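Local structure of FHA domain-containing protein DDL (Arabidopsis thaliana, 3VPY) at residues R16-F22 / E125-E131; Q37-G43 / Q61-Y67; N94-N99 / D115-N121. The protein probably binds phosphothreonine-containing partners such as Dicer-like 1 through its forkhead-associated (FHA) domain. All coordinates share one frame; numbering follows the deposited sequence.

Contact 1 of 3, residues R16-F22 / E125-E131; sequences RWRLYVF and EYVLLHE
Arg-18 N gives its hydrogen to Leu-129 O at 2.7 Å, and Leu-129 N returns a bond to Arg-18 O. The same reciprocal pairing joins Tyr-20 with Val-127 and Phe-22 with Glu-125, so six backbone bonds satisfy the facing N-H and C=O groups of antiparallel strands 18-22 and 125-129. The longest of the six is Glu-125 N to Phe-22 O, 3.2 Å. Past the Arg-18/Leu-129 pair a water bridges the two segments, donating to Arg-16 O and accepting from Glu-131 N. At this exposed end Arg-16 NH1 reaches Glu-131 OE2 at 3.2 Å in a salt bridge, the guanidinium and carboxylate planes nearly perpendicular. These are the first and last strands of the chain, neighbours in one sheet of the FHA beta sandwich, with 26-33 beyond the first and 116-119 beyond the second. On the inner face, Leu-128 CG lies 3.4 Å from Trp-17 CE3, while Leu-19 CG meets Tyr-126 CB. His-130 turns its CD2 edge to one face of the indole in a T-shaped pair, planes at 85°. Its CG sits between backbone N and carbonyl carbon (chi1 63°), and ND1 donates to Glu-131 O at 2.9 Å, which fixes the imidazole's rotation. An alanine in place of Trp-17 would remove the indole and is likely to open a gap beside Leu-128 and deprive the His-130 edge of its aromatic face. On the other face Phe-22 CE2 touches Val-127 CG2 at 3.5 Å, and Tyr-20 CE2 lies against Leu-129 CD1.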
loop_
_atom_site.group_PDB
_atom_site.type_symbol
_atom_site.label_atom_id
_atom_site.label_comp_id
_atom_site.label_asym_id
_atom_site.label_seq_id
_atom_site.Cartn_x
_atom_site.Cartn_y
_atom_site.Cartn_z
ATOM N N ARG A 16 9.245 -0.148 7.379
ATOM C CA ARG A 16 8.810 -1.542 7.352
ATOM C C ARG A 16 7.297 -1.690 7.228
ATOM O O ARG A 16 6.620 -2.293 8.075
ATOM C CB ARG A 16 9.369 -2.321 8.556
ATOM C CG ARG A 16 10.892 -2.393 8.573
ATOM C CD ARG A 16 11.415 -3.475 9.510
ATOM N NE ARG A 16 12.822 -3.765 9.216
ATOM C CZ ARG A 16 13.866 -3.185 9.815
ATOM N NH1 ARG A 16 13.701 -2.294 10.792
ATOM N NH2 ARG A 16 15.081 -3.512 9.437
ATOM N N TRP A 17 6.751 -1.167 6.145
ATOM C CA TRP A 17 5.314 -1.271 5.928
ATOM C C TRP A 17 4.889 -2.739 5.818
ATOM O O TRP A 17 5.554 -3.545 5.162
ATOM C CB TRP A 17 4.939 -0.574 4.635
ATOM C CG TRP A 17 5.129 0.888 4.652
ATOM C CD1 TRP A 17 6.216 1.577 4.194
ATOM C CD2 TRP A 17 4.213 1.865 5.163
ATOM N NE1 TRP A 17 6.021 2.940 4.368
ATOM C CE2 TRP A 17 4.791 3.135 4.947
ATOM C CE3 TRP A 17 2.943 1.786 5.761
ATOM C CZ2 TRP A 17 4.157 4.327 5.332
ATOM C CZ3 TRP A 17 2.307 2.976 6.137
ATOM C CH2 TRP A 17 2.920 4.229 5.911
ATOM N N ARG A 18 3.790 -3.071 6.471
ATOM C CA ARG A 18 3.219 -4.416 6.404
ATOM C C ARG A 18 1.725 -4.300 6.226
ATOM O O ARG A 18 1.142 -3.285 6.566
ATOM C CB ARG A 18 3.540 -5.214 7.666
ATOM C CG ARG A 18 5.042 -5.462 7.892
ATOM C CD ARG A 18 5.264 -6.579 8.877
ATOM N NE ARG A 18 5.005 -6.176 10.256
ATOM C CZ ARG A 18 5.133 -6.997 11.302
ATOM N NH1 ARG A 18 5.492 -8.259 11.115
ATOM N NH2 ARG A 18 4.891 -6.568 12.533
ATOM N N LEU A 19 1.116 -5.347 5.691
ATOM C CA LEU A 19 -0.293 -5.331 5.392
ATOM C C LEU A 19 -0.958 -6.461 6.173
ATOM O O LEU A 19 -0.716 -7.656 5.909
ATOM C CB LEU A 19 -0.477 -5.539 3.874
ATOM C CG LEU A 19 -1.782 -5.115 3.209
ATOM C CD1 LEU A 19 -2.074 -3.611 3.403
ATOM C CD2 LEU A 19 -1.782 -5.509 1.729
ATOM N N TYR A 20 -1.749 -6.082 7.174
ATOM C CA TYR A 20 -2.508 -7.032 7.979
ATOM C C TYR A 20 -3.738 -7.453 7.197
ATOM O O TYR A 20 -4.379 -6.628 6.548
ATOM C CB TYR A 20 -2.878 -6.396 9.321
ATOM C CG TYR A 20 -1.669 -6.276 10.226
ATOM C CD1 TYR A 20 -1.449 -7.212 11.230
ATOM C CD2 TYR A 20 -0.707 -5.281 10.027
ATOM C CE1 TYR A 20 -0.342 -7.148 12.029
ATOM C CE2 TYR A 20 0.413 -5.205 10.830
ATOM C CZ TYR A 20 0.578 -6.139 11.850
ATOM O OH TYR A 20 1.683 -6.106 12.661
ATOM N N VAL A 21 -4.025 -8.746 7.223
ATOM C CA VAL A 21 -5.137 -9.323 6.476
ATOM C C VAL A 21 -6.271 -9.774 7.398
ATOM O O VAL A 21 -6.036 -10.334 8.488
ATOM C CB VAL A 21 -4.645 -10.560 5.718
ATOM C CG1 VAL A 21 -5.744 -11.108 4.758
ATOM C CG2 VAL A 21 -3.352 -10.241 4.955
ATOM N N PHE A 22 -7.499 -9.569 6.929
ATOM C CA PHE A 22 -8.679 -10.060 7.626
ATOM C C PHE A 22 -9.432 -10.961 6.664
ATOM O O PHE A 22 -9.540 -10.658 5.465
ATOM C CB PHE A 22 -9.558 -8.907 8.099
ATOM C CG PHE A 22 -8.870 -8.010 9.077
ATOM C CD1 PHE A 22 -8.989 -8.229 10.438
ATOM C CD2 PHE A 22 -8.025 -6.999 8.628
ATOM C CE1 PHE A 22 -8.334 -7.410 11.355
ATOM C CE2 PHE A 22 -7.349 -6.193 9.535
ATOM C CZ PHE A 22 -7.520 -6.391 10.902
ATOM N N GLU A 125 -10.159 -7.987 3.887
ATOM C CA GLU A 125 -9.799 -6.581 3.980
ATOM C C GLU A 125 -8.392 -6.524 4.515
ATOM O O GLU A 125 -7.908 -7.483 5.109
ATOM C CB GLU A 125 -10.701 -5.840 4.955
ATOM C CG GLU A 125 -12.158 -5.800 4.601
ATOM C CD GLU A 125 -12.931 -5.261 5.753
ATOM O OE1 GLU A 125 -13.459 -6.085 6.539
ATOM O OE2 GLU A 125 -12.960 -4.018 5.893
ATOM N N TYR A 126 -7.746 -5.391 4.310
ATOM C CA TYR A 126 -6.350 -5.229 4.673
ATOM C C TYR A 126 -6.152 -3.922 5.425
ATOM O O TYR A 126 -6.808 -2.924 5.116
ATOM C CB TYR A 126 -5.457 -5.227 3.423
ATOM C CG TYR A 126 -5.659 -6.419 2.528
ATOM C CD1 TYR A 126 -4.798 -7.516 2.609
ATOM C CD2 TYR A 126 -6.732 -6.463 1.621
ATOM C CE1 TYR A 126 -4.976 -8.616 1.787
ATOM C CE2 TYR A 126 -6.934 -7.564 0.799
ATOM C CZ TYR A 126 -6.044 -8.646 0.890
ATOM O OH TYR A 126 -6.221 -9.757 0.101
ATOM N N VAL A 127 -5.261 -3.936 6.410
ATOM C CA VAL A 127 -4.900 -2.726 7.136
ATOM C C VAL A 127 -3.390 -2.493 7.050
ATOM O O VAL A 127 -2.590 -3.411 7.318
ATOM C CB VAL A 127 -5.318 -2.807 8.635
ATOM C CG1 VAL A 127 -4.709 -1.658 9.436
ATOM C CG2 VAL A 127 -6.831 -2.780 8.749
ATOM N N LEU A 128 -3.019 -1.278 6.653
ATOM C CA LEU A 128 -1.627 -0.922 6.430
ATOM C C LEU A 128 -1.019 -0.357 7.699
ATOM O O LEU A 128 -1.596 0.519 8.330
ATOM C CB LEU A 128 -1.544 0.116 5.303
ATOM C CG LEU A 128 -0.144 0.547 4.898
ATOM C CD1 LEU A 128 0.692 -0.615 4.313
ATOM C CD2 LEU A 128 -0.270 1.695 3.882
ATOM N N LEU A 129 0.143 -0.880 8.090
ATOM C CA LEU A 129 0.849 -0.369 9.269
ATOM C C LEU A 129 2.338 -0.468 9.060
ATOM O O LEU A 129 2.808 -1.201 8.197
ATOM C CB LEU A 129 0.513 -1.212 10.508
ATOM C CG LEU A 129 -0.759 -1.053 11.340
ATOM C CD1 LEU A 129 -0.593 -1.864 12.647
ATOM C CD2 LEU A 129 -1.106 0.416 11.659
ATOM N N HIS A 130 3.086 0.218 9.915
ATOM C CA HIS A 130 4.481 -0.123 10.119
ATOM C C HIS A 130 4.845 -0.049 11.600
ATOM O O HIS A 130 4.130 0.582 12.398
ATOM C CB HIS A 130 5.406 0.745 9.251
ATOM C CG HIS A 130 5.371 2.207 9.563
ATOM N ND1 HIS A 130 5.983 2.746 10.675
ATOM C CD2 HIS A 130 4.863 3.253 8.869
ATOM C CE1 HIS A 130 5.816 4.056 10.676
ATOM N NE2 HIS A 130 5.138 4.390 9.592
ATOM N N GLU A 131 5.950 -0.689 11.970
ATOM C CA GLU A 131 6.415 -0.712 13.349
ATOM C C GLU A 131 6.841 0.668 13.888
ATOM O O GLU A 131 7.118 1.604 13.126
ATOM C CB GLU A 131 7.593 -1.692 13.494
ATOM C CG GLU A 131 8.871 -1.244 12.786
ATOM C CD GLU A 131 10.089 -2.053 13.201
ATOM O OE1 GLU A 131 9.941 -2.989 14.017
ATOM O OE2 GLU A 131 11.201 -1.738 12.722
HETATM O O HOH W 1 6.714 -3.234 10.613
#

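Contact 2 of 3, residues Q37-G43 / Q61-Y67; sequences QSCYLFG and QHAVIQY
Phe-42 and Ile-65 each set the first side-chain branch beside the backbone N (chi1 -64° for Phe-42 CG, -70° for Ile-65 CG1), and the extended isoleucine then carries CD1 to within 3.7 Å of Phe-42 CE2. The two side chains cross diagonally. Gln-66 starts differently: CG is anti to its backbone N and the chain bends at chi2 (71°), which swings the amide across toward Ser-38 and Cys-39. There NE2 still donates almost straight to Tyr-67 O at 3.0 Å and also bonds Glu-6, while OE1 lies near Cys-39 CB. Gln-37 NE2 donates to Cys-39 O at 2.8 Å with the acceptor in the amide plane; Gln-37 CG rests over one face of the Tyr-40 ring, whose OH bonds Arg-36 N. Between the antiparallel strands, Tyr-40 and Ile-65 exchange two backbone bonds, Phe-42 N donates to Ala-63 O, and Tyr-67 N closes the far end on Ser-38 O. Phe-42 O accepts twice, from His-62 N at 2.8 Å and from Ala-63 N at 3.2 Å, because both residues face Phe-42 in a classic beta bulge. Beyond it Gly-43 comes close to Gln-61, their CA atoms 4.3 Å apart. Strand 39-43 is flanked on its other edge by 51-52 and strand 63-67 by 79-89, within the second sheet of the FHA sandwich. The Phe-42, Ala-63 and Ile-65 face turns to strand 116-119 of the first. Apolar groups thus fill the sandwich interior; the less buried Gln-37 amide is held by Cys-39 O and Asp-50, and the buried one of Gln-66 by Tyr-67 O and Glu-6, which probably keeps its polarity from costing much stability.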
loop_
_atom_site.group_PDB
_atom_site.type_symbol
_atom_site.label_atom_id
_atom_site.label_comp_id
_atom_site.label_asym_id
_atom_site.label_seq_id
_atom_site.Cartn_x
_atom_site.Cartn_y
_atom_site.Cartn_z
ATOM N N GLN A 37 9.875 -4.810 -2.000
ATOM C CA GLN A 37 9.983 -4.411 -3.392
ATOM C C GLN A 37 9.286 -3.078 -3.595
ATOM O O GLN A 37 8.593 -2.604 -2.708
ATOM C CB GLN A 37 9.406 -5.468 -4.329
ATOM C CG GLN A 37 8.018 -5.875 -4.028
ATOM C CD GLN A 37 7.669 -7.273 -4.576
ATOM O OE1 GLN A 37 8.240 -8.291 -4.174
ATOM N NE2 GLN A 37 6.720 -7.314 -5.478
ATOM N N SER A 38 9.492 -2.489 -4.766
ATOM C CA SER A 38 8.984 -1.144 -5.008
ATOM C C SER A 38 7.534 -1.130 -5.470
ATOM O O SER A 38 6.885 -0.075 -5.459
ATOM C CB SER A 38 9.887 -0.408 -6.014
ATOM O OG SER A 38 9.946 -1.135 -7.232
ATOM N N CYS A 39 7.018 -2.294 -5.859
ATOM C CA CYS A 39 5.630 -2.404 -6.293
ATOM C C CYS A 39 5.037 -3.774 -5.961
ATOM O O CYS A 39 5.700 -4.818 -6.103
ATOM C CB CYS A 39 5.532 -2.090 -7.786
ATOM S SG CYS A 39 3.882 -2.076 -8.442
ATOM N N TYR A 40 3.808 -3.754 -5.466
ATOM C CA TYR A 40 3.053 -4.975 -5.197
ATOM C C TYR A 40 1.762 -5.026 -6.008
ATOM O O TYR A 40 0.891 -4.168 -5.860
ATOM C CB TYR A 40 2.721 -5.103 -3.704
ATOM C CG TYR A 40 3.926 -5.418 -2.839
ATOM C CD1 TYR A 40 4.257 -6.730 -2.523
ATOM C CD2 TYR A 40 4.740 -4.397 -2.348
ATOM C CE1 TYR A 40 5.388 -7.021 -1.727
ATOM C CE2 TYR A 40 5.854 -4.678 -1.566
ATOM C CZ TYR A 40 6.171 -6.000 -1.250
ATOM O OH TYR A 40 7.268 -6.307 -0.460
ATOM N N LEU A 41 1.650 -6.045 -6.858
ATOM C CA LEU A 41 0.444 -6.265 -7.653
ATOM C C LEU A 41 -0.551 -7.140 -6.913
ATOM O O LEU A 41 -0.209 -8.229 -6.466
ATOM C CB LEU A 41 0.812 -6.923 -8.989
ATOM C CG LEU A 41 -0.356 -7.331 -9.884
ATOM C CD1 LEU A 41 -1.202 -6.114 -10.296
ATOM C CD2 LEU A 41 0.161 -8.071 -11.107
ATOM N N PHE A 42 -1.785 -6.651 -6.800
ATOM C CA PHE A 42 -2.902 -7.412 -6.228
ATOM C C PHE A 42 -3.816 -7.857 -7.354
ATOM O O PHE A 42 -4.213 -7.052 -8.201
ATOM C CB PHE A 42 -3.713 -6.525 -5.294
ATOM C CG PHE A 42 -2.939 -6.062 -4.087
ATOM C CD1 PHE A 42 -3.139 -6.685 -2.851
ATOM C CD2 PHE A 42 -2.000 -5.034 -4.189
ATOM C CE1 PHE A 42 -2.417 -6.264 -1.717
ATOM C CE2 PHE A 42 -1.241 -4.614 -3.069
ATOM C CZ PHE A 42 -1.457 -5.227 -1.830
ATOM N N GLY A 43 -4.183 -9.128 -7.350
ATOM C CA GLY A 43 -5.096 -9.598 -8.374
ATOM C C GLY A 43 -5.442 -11.052 -8.249
ATOM O O GLY A 43 -4.822 -11.790 -7.473
ATOM N N GLN A 61 -5.843 -8.574 -12.696
ATOM C CA GLN A 61 -4.906 -7.569 -12.194
ATOM C C GLN A 61 -5.741 -6.379 -11.710
ATOM O O GLN A 61 -6.331 -5.634 -12.514
ATOM C CB GLN A 61 -3.933 -7.135 -13.303
ATOM C CG GLN A 61 -3.096 -8.270 -13.885
ATOM C CD GLN A 61 -2.092 -7.789 -14.922
ATOM O OE1 GLN A 61 -1.392 -6.808 -14.697
ATOM N NE2 GLN A 61 -1.999 -8.502 -16.043
ATOM N N HIS A 62 -5.813 -6.228 -10.393
ATOM C CA HIS A 62 -6.841 -5.401 -9.786
ATOM C C HIS A 62 -6.283 -4.046 -9.390
ATOM O O HIS A 62 -6.837 -3.020 -9.763
ATOM C CB HIS A 62 -7.416 -6.095 -8.547
ATOM C CG HIS A 62 -8.776 -5.614 -8.158
ATOM N ND1 HIS A 62 -9.017 -4.418 -7.518
ATOM C CD2 HIS A 62 -9.986 -6.197 -8.329
ATOM C CE1 HIS A 62 -10.316 -4.295 -7.300
ATOM N NE2 HIS A 62 -10.923 -5.358 -7.784
ATOM N N ALA A 63 -5.196 -4.043 -8.626
ATOM C CA ALA A 63 -4.637 -2.792 -8.090
ATOM C C ALA A 63 -3.157 -3.007 -7.837
ATOM O O ALA A 63 -2.710 -4.150 -7.664
ATOM C CB ALA A 63 -5.319 -2.416 -6.803
ATOM N N VAL A 64 -2.397 -1.914 -7.806
ATOM C CA VAL A 64 -1.004 -1.982 -7.364
ATOM C C VAL A 64 -0.788 -1.045 -6.158
ATOM O O VAL A 64 -1.442 -0.010 -6.044
ATOM C CB VAL A 64 -0.016 -1.662 -8.538
ATOM C CG1 VAL A 64 -0.156 -0.211 -9.055
ATOM C CG2 VAL A 64 1.406 -1.940 -8.141
ATOM N N ILE A 65 0.075 -1.446 -5.241
ATOM C CA ILE A 65 0.647 -0.484 -4.291
ATOM C C ILE A 65 2.059 -0.197 -4.777
ATOM O O ILE A 65 2.894 -1.115 -4.881
ATOM C CB ILE A 65 0.614 -0.976 -2.825
ATOM C CG1 ILE A 65 -0.842 -0.980 -2.340
ATOM C CG2 ILE A 65 1.476 -0.053 -1.935
ATOM C CD1 ILE A 65 -1.101 -1.561 -0.946
ATOM N N GLN A 66 2.279 1.075 -5.127
ATOM C CA GLN A 66 3.498 1.533 -5.759
ATOM C C GLN A 66 4.210 2.456 -4.796
ATOM O O GLN A 66 3.604 3.440 -4.345
ATOM C CB GLN A 66 3.150 2.324 -7.025
ATOM C CG GLN A 66 4.373 2.944 -7.686
ATOM C CD GLN A 66 5.258 1.897 -8.330
ATOM O OE1 GLN A 66 4.811 1.162 -9.220
ATOM N NE2 GLN A 66 6.509 1.808 -7.883
ATOM N N TYR A 67 5.453 2.123 -4.451
ATOM C CA TYR A 67 6.310 3.027 -3.678
ATOM C C TYR A 67 6.941 4.053 -4.597
ATOM O O TYR A 67 7.399 3.704 -5.669
ATOM C CB TYR A 67 7.364 2.236 -2.858
ATOM C CG TYR A 67 6.697 1.517 -1.722
ATOM C CD1 TYR A 67 6.364 2.195 -0.558
ATOM C CD2 TYR A 67 6.328 0.178 -1.834
ATOM C CE1 TYR A 67 5.680 1.571 0.474
ATOM C CE2 TYR A 67 5.650 -0.466 -0.793
ATOM C CZ TYR A 67 5.343 0.238 0.358
ATOM O OH TYR A 67 4.652 -0.389 1.377
#

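Contact 3 of 3, residues N94-N99 / D115-N121; sequences NKTYIN and DTIKFGN
Thr-96 and Phe-119 lie side by side on the buried face, Thr-96 OG1 3.7 Å from Phe-119 CD1 in the plane of the ring; CG2 lies near CD1 and CE1, out of that plane. The hydroxyl itself is hydrogen-bonded to Asp-89. Ile-98 and Ile-117 share this face and pack on Ile-87 of the facing sheet. The backbone between is close-knit: Tyr-97 and Lys-118 exchange two bonds, the shorter being Tyr-97 N to Lys-118 O at 2.8 Å, and Asn-99 N donates to Thr-116 O. The opposite face is looser. Tyr-97 CG beside its backbone N (chi1 -62°) lays the ring along it, CE2 3.5 Å from Gly-120 O. The phenol OH ends on a water that donates to Asn-94 O and accepts from Asn-121 ND2. At the other end, exposed Asn-99 spends both ends of its amide: OD1 accepts from Thr-116 N at 2.9 Å, and ND2 donates to Asp-115 OD1 at 3.0 Å from above the carboxylate plane. Asp-115 OD2 accepts from Phe-112 N. A second water joins Asn-99 OD1 to Thr-116 OG1. Strands 96-98 and 116-119 run antiparallel in the FHA sandwich sheet that holds 124-129. Mostly apolar groups and the Asp-89-bound Thr-96 hydroxyl lie inside, amides and waters at the ends and outer face; packing is thus likely to grip the inner side, and directed polar bonds to order the ends.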
loop_
_atom_site.group_PDB
_atom_site.type_symbol
_atom_site.label_atom_id
_atom_site.label_comp_id
_atom_site.label_asym_id
_atom_site.label_seq_id
_atom_site.Cartn_x
_atom_site.Cartn_y
_atom_site.Cartn_z
ATOM N N ASN A 94 -15.103 -3.931 -10.189
ATOM C CA ASN A 94 -15.710 -3.841 -8.867
ATOM C C ASN A 94 -14.990 -2.916 -7.891
ATOM O O ASN A 94 -15.378 -2.820 -6.734
ATOM C CB ASN A 94 -15.926 -5.266 -8.318
ATOM C CG ASN A 94 -16.926 -6.019 -9.172
ATOM O OD1 ASN A 94 -16.734 -7.190 -9.554
ATOM N ND2 ASN A 94 -17.975 -5.316 -9.536
ATOM N N LYS A 95 -13.949 -2.233 -8.383
ATOM C CA LYS A 95 -13.352 -1.086 -7.681
ATOM C C LYS A 95 -12.382 -1.448 -6.562
ATOM O O LYS A 95 -12.296 -2.608 -6.125
ATOM C CB LYS A 95 -14.430 -0.116 -7.149
ATOM C CG LYS A 95 -15.499 0.304 -8.188
ATOM C CD LYS A 95 -16.324 1.463 -7.694
ATOM C CE LYS A 95 -17.513 1.760 -8.613
ATOM N NZ LYS A 95 -18.572 2.478 -7.858
ATOM N N THR A 96 -11.635 -0.443 -6.117
ATOM C CA THR A 96 -10.765 -0.568 -4.962
ATOM C C THR A 96 -11.193 0.501 -3.978
ATOM O O THR A 96 -11.402 1.646 -4.382
ATOM C CB THR A 96 -9.289 -0.340 -5.353
ATOM O OG1 THR A 96 -8.871 -1.406 -6.218
ATOM C CG2 THR A 96 -8.361 -0.313 -4.114
ATOM N N TYR A 97 -11.309 0.123 -2.704
ATOM C CA TYR A 97 -11.815 1.020 -1.640
ATOM C C TYR A 97 -10.737 1.306 -0.609
ATOM O O TYR A 97 -10.056 0.392 -0.154
ATOM C CB TYR A 97 -13.000 0.369 -0.919
ATOM C CG TYR A 97 -14.177 0.109 -1.806
ATOM C CD1 TYR A 97 -15.244 0.997 -1.852
ATOM C CD2 TYR A 97 -14.240 -1.038 -2.599
ATOM C CE1 TYR A 97 -16.335 0.773 -2.669
ATOM C CE2 TYR A 97 -15.345 -1.279 -3.431
ATOM C CZ TYR A 97 -16.393 -0.370 -3.453
ATOM O OH TYR A 97 -17.496 -0.603 -4.248
ATOM N N ILE A 98 -10.566 2.587 -0.266
ATOM C CA ILE A 98 -9.688 2.966 0.833
ATOM C C ILE A 98 -10.607 3.564 1.877
ATOM O O ILE A 98 -11.347 4.519 1.598
ATOM C CB ILE A 98 -8.671 4.056 0.436
ATOM C CG1 ILE A 98 -7.818 3.654 -0.761
ATOM C CG2 ILE A 98 -7.756 4.425 1.618
ATOM C CD1 ILE A 98 -7.004 4.878 -1.266
ATOM N N ASN A 99 -10.583 3.005 3.077
ATOM C CA ASN A 99 -11.474 3.507 4.139
ATOM C C ASN A 99 -12.931 3.625 3.675
ATOM O O ASN A 99 -13.611 4.652 3.890
ATOM C CB ASN A 99 -10.908 4.828 4.705
ATOM C CG ASN A 99 -9.486 4.655 5.237
ATOM O OD1 ASN A 99 -9.179 3.650 5.868
ATOM N ND2 ASN A 99 -8.618 5.600 4.939
ATOM N N ASP A 115 -4.842 2.839 7.334
ATOM C CA ASP A 115 -5.792 2.758 6.236
ATOM C C ASP A 115 -6.321 1.339 6.085
ATOM O O ASP A 115 -5.557 0.377 6.214
ATOM C CB ASP A 115 -5.148 3.144 4.907
ATOM C CG ASP A 115 -5.074 4.643 4.691
ATOM O OD1 ASP A 115 -5.703 5.399 5.450
ATOM O OD2 ASP A 115 -4.392 5.039 3.720
ATOM N N THR A 116 -7.608 1.219 5.767
ATOM C CA THR A 116 -8.174 -0.079 5.416
ATOM C C THR A 116 -8.411 -0.132 3.922
ATOM O O THR A 116 -8.951 0.795 3.336
ATOM C CB THR A 116 -9.492 -0.335 6.143
ATOM O OG1 THR A 116 -9.263 -0.232 7.553
ATOM C CG2 THR A 116 -10.009 -1.728 5.817
ATOM N N ILE A 117 -8.021 -1.237 3.328
ATOM C CA ILE A 117 -8.126 -1.437 1.892
ATOM C C ILE A 117 -8.992 -2.650 1.612
ATOM O O ILE A 117 -8.853 -3.687 2.271
ATOM C CB ILE A 117 -6.732 -1.666 1.306
ATOM C CG1 ILE A 117 -5.846 -0.459 1.637
ATOM C CG2 ILE A 117 -6.810 -1.889 -0.190
ATOM C CD1 ILE A 117 -4.376 -0.690 1.365
ATOM N N LYS A 118 -9.860 -2.522 0.615
ATOM C CA LYS A 118 -10.707 -3.644 0.185
ATOM C C LYS A 118 -10.775 -3.647 -1.323
ATOM O O LYS A 118 -10.936 -2.581 -1.933
ATOM C CB LYS A 118 -12.117 -3.496 0.742
ATOM C CG LYS A 118 -13.066 -4.642 0.390
ATOM C CD LYS A 118 -14.488 -4.247 0.754
ATOM C CE LYS A 118 -15.432 -5.401 0.699
ATOM N NZ LYS A 118 -16.522 -5.209 1.724
ATOM N N PHE A 119 -10.691 -4.839 -1.913
ATOM C CA PHE A 119 -10.757 -4.970 -3.362
ATOM C C PHE A 119 -12.100 -5.571 -3.725
ATOM O O PHE A 119 -12.495 -6.615 -3.192
ATOM C CB PHE A 119 -9.584 -5.833 -3.878
ATOM C CG PHE A 119 -8.235 -5.326 -3.453
ATOM C CD1 PHE A 119 -7.712 -4.145 -4.011
ATOM C CD2 PHE A 119 -7.473 -6.010 -2.501
ATOM C CE1 PHE A 119 -6.436 -3.647 -3.619
ATOM C CE2 PHE A 119 -6.211 -5.524 -2.094
ATOM C CZ PHE A 119 -5.694 -4.326 -2.662
ATOM N N GLY A 120 -12.796 -4.907 -4.646
ATOM C CA GLY A 120 -14.095 -5.327 -5.110
ATOM C C GLY A 120 -15.090 -5.548 -3.988
ATOM O O GLY A 120 -15.226 -4.711 -3.090
ATOM N N ASN A 121 -15.757 -6.699 -4.027
ATOM C CA ASN A 121 -16.737 -7.073 -3.006
ATOM C C ASN A 121 -16.224 -8.218 -2.138
ATOM O O ASN A 121 -17.003 -9.040 -1.615
ATOM C CB ASN A 121 -18.049 -7.447 -3.691
ATOM C CG ASN A 121 -18.551 -6.345 -4.597
ATOM O OD1 ASN A 121 -18.929 -6.582 -5.755
ATOM N ND2 ASN A 121 -18.551 -5.110 -4.073
HETATM O O HOH W 2 -17.846 -2.935 -5.566
HETATM O O HOH W 3 -9.257 2.587 8.383
#

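In the fold
Contact 2 is the most buried of the three, whereas contacts 1 and 3 each have one face in the core and another partly open to solvent. Contacts 1 and 3 belong to the same sheet, joined where strands 124-129 and 116-119 run side by side and Tyr-126 O lies 2.7 Å from Ile-117 N, a probable hydrogen bond. Contact 2 lies in the opposing sheet and meets both mainly by packing: Leu-19 CD2 approaches Phe-42 CE1 at 3.6 Å, and Phe-42 CD1 approaches Phe-119 CE2 at 3.4 Å. Chemistry follows place: bridging waters at the margins of contacts 1 and 3, joined in contact 1 by a salt bridge, and the buried Gln-66 amide in contact 2.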